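Local coordinates for ferritin like protein (PDB 3HL1) that is of unknown function but belongs to the ferritin-like family of helical proteins and, as in relatives, may bind metal, at residues A65-Y70 and G160-N165. Sequence-based numbering, arbitrary orientation.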
loop_
_atom_site.group_PDB
_atom_site.type_symbol
_atom_site.label_atom_id
_atom_site.label_comp_id
_atom_site.label_asym_id
_atom_site.label_seq_id
_atom_site.Cartn_x
_atom_site.Cartn_y
_atom_site.Cartn_z
ATOM N N ALA A 65 2.810 -13.366 -6.621
ATOM C CA ALA A 65 1.532 -14.055 -6.837
ATOM C C ALA A 65 1.542 -14.713 -8.213
ATOM O O ALA A 65 1.121 -15.862 -8.363
ATOM C CB ALA A 65 0.349 -13.074 -6.698
ATOM N N ASN A 66 1.941 -13.969 -9.233
ATOM C CA ASN A 66 1.972 -14.511 -10.577
ATOM C C ASN A 66 2.901 -15.716 -10.748
ATOM O O ASN A 66 2.574 -16.665 -11.506
ATOM C CB ASN A 66 2.253 -13.441 -11.657
ATOM C CG ASN A 66 1.013 -12.762 -12.114
ATOM O OD1 ASN A 66 0.114 -13.389 -12.699
ATOM N ND2 ASN A 66 0.898 -11.481 -11.794
ATOM N N ALA A 67 4.044 -15.685 -10.092
ATOM C CA ALA A 67 4.955 -16.832 -10.084
ATOM C C ALA A 67 4.266 -18.096 -9.538
ATOM O O ALA A 67 4.547 -19.194 -10.034
ATOM C CB ALA A 67 6.175 -16.556 -9.264
ATOM N N TYR A 68 3.362 -17.939 -8.549
ATOM C CA TYR A 68 2.573 -19.041 -8.007
ATOM C C TYR A 68 1.281 -19.348 -8.805
ATOM O O TYR A 68 0.513 -20.222 -8.421
ATOM C CB TYR A 68 2.208 -18.780 -6.547
ATOM C CG TYR A 68 3.337 -19.019 -5.593
ATOM C CD1 TYR A 68 4.372 -18.090 -5.439
ATOM C CD2 TYR A 68 3.388 -20.186 -4.821
ATOM C CE1 TYR A 68 5.401 -18.299 -4.535
ATOM C CE2 TYR A 68 4.446 -20.408 -3.923
ATOM C CZ TYR A 68 5.434 -19.454 -3.786
ATOM O OH TYR A 68 6.489 -19.674 -2.917
ATOM N N GLY A 69 1.042 -18.605 -9.871
ATOM C CA GLY A 69 -0.062 -18.814 -10.783
ATOM C C GLY A 69 -1.303 -17.945 -10.600
ATOM O O GLY A 69 -2.344 -18.207 -11.213
ATOM N N TYR A 70 -1.230 -16.944 -9.728
ATOM C CA TYR A 70 -2.350 -16.058 -9.462
ATOM C C TYR A 70 -2.085 -14.626 -9.935
ATOM O O TYR A 70 -1.203 -13.967 -9.452
ATOM C CB TYR A 70 -2.647 -16.020 -7.963
ATOM C CG TYR A 70 -3.800 -15.151 -7.539
ATOM C CD1 TYR A 70 -5.117 -15.582 -7.700
ATOM C CD2 TYR A 70 -3.581 -13.912 -6.981
ATOM C CE1 TYR A 70 -6.195 -14.798 -7.308
ATOM C CE2 TYR A 70 -4.645 -13.107 -6.559
ATOM C CZ TYR A 70 -5.944 -13.537 -6.749
ATOM O OH TYR A 70 -7.022 -12.747 -6.387
ATOM N N GLY A 160 6.291 -25.724 -4.939
ATOM C CA GLY A 160 6.157 -26.530 -6.131
ATOM C C GLY A 160 5.380 -25.908 -7.248
ATOM O O GLY A 160 5.544 -26.294 -8.400
ATOM N N HIS A 161 4.525 -24.934 -6.925
ATOM C CA HIS A 161 3.751 -24.216 -7.906
ATOM C C HIS A 161 4.495 -23.078 -8.576
ATOM O O HIS A 161 3.964 -22.489 -9.527
ATOM C CB HIS A 161 2.494 -23.660 -7.248
ATOM C CG HIS A 161 1.476 -24.700 -6.958
ATOM N ND1 HIS A 161 1.347 -25.272 -5.713
ATOM C CD2 HIS A 161 0.546 -25.293 -7.754
ATOM C CE1 HIS A 161 0.368 -26.162 -5.746
ATOM N NE2 HIS A 161 -0.119 -26.213 -6.974
ATOM N N VAL A 162 5.679 -22.723 -8.075
ATOM C CA VAL A 162 6.419 -21.599 -8.656
ATOM C C VAL A 162 6.924 -21.910 -10.049
ATOM O O VAL A 162 7.588 -22.919 -10.274
ATOM C CB VAL A 162 7.551 -21.140 -7.792
ATOM C CG1 VAL A 162 8.305 -20.010 -8.550
ATOM C CG2 VAL A 162 7.006 -20.709 -6.399
ATOM N N ARG A 163 6.562 -21.048 -10.978
ATOM C CA ARG A 163 7.031 -21.089 -12.364
ATOM C C ARG A 163 7.736 -19.778 -12.697
ATOM O O ARG A 163 7.237 -18.676 -12.391
ATOM C CB ARG A 163 5.854 -21.321 -13.307
ATOM C CG ARG A 163 5.346 -22.738 -13.284
ATOM C CD ARG A 163 4.056 -22.843 -14.050
ATOM N NE ARG A 163 3.579 -24.199 -14.332
ATOM C CZ ARG A 163 2.765 -24.926 -13.553
ATOM N NH1 ARG A 163 2.379 -24.507 -12.343
ATOM N NH2 ARG A 163 2.385 -26.124 -13.967
ATOM N N GLY A 164 8.907 -19.875 -13.336
ATOM C CA GLY A 164 9.681 -18.683 -13.662
ATOM C C GLY A 164 9.166 -17.924 -14.842
ATOM O O GLY A 164 8.539 -18.499 -15.735
ATOM N N ASN A 165 9.397 -16.615 -14.840
ATOM C CA ASN A 165 9.027 -15.745 -15.975
ATOM C C ASN A 165 7.550 -15.729 -16.308
ATOM O O ASN A 165 7.157 -15.553 -17.451
ATOM C CB ASN A 165 9.864 -16.122 -17.210
ATOM C CG ASN A 165 11.328 -15.894 -16.978
ATOM O OD1 ASN A 165 11.718 -14.840 -16.475
ATOM N ND2 ASN A 165 12.145 -16.883 -17.305
#
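Helix 42-67 of this ferritin-like protein ends in a Schellman motif, and the chain that follows helix 144-157 runs across that C-terminal end. Gly69 takes the positive-phi position of the motif, with Gly69 N bonded back to Asn66 O and Tyr70 N to Ala65 O; these bonds use the carbonyls of Ala65 and Asn66, whereas that of Ala67 is turned to the other segment. Along that segment, His161 comes first: its CB approaches the Tyr68 ring obliquely, while the imidazole turns off from the contact and ND1 bonds weakly to Leu158 O. At Val162 the extended run begins, and the two branches divide the work. CG1, anti to the backbone N (chi1 177°), packs against Ala67 CB at 4.1 Å. CG2 sits over one face of the Tyr68 ring in a close CH-pi contact, 3.5 Å from the centroid and shifted toward the rim, its nearest ring atom being CZ. A hydrogen bond from Tyr68 OH to Met155 O anchors the tip of the ring on helix 144-157. Val162 CA also directs its hydrogen at Ala67 O, 3.3 Å away. Arg163 contributes mainly backbone, its side chain running out extended from CG to NE. Two donors, the CA-H of Val162 and the N-H of Arg163, thus converge on Ala67 O, the stronger a nearly straight hydrogen bond from Arg163 N, 2.9 Å long and lying in the carbonyl plane.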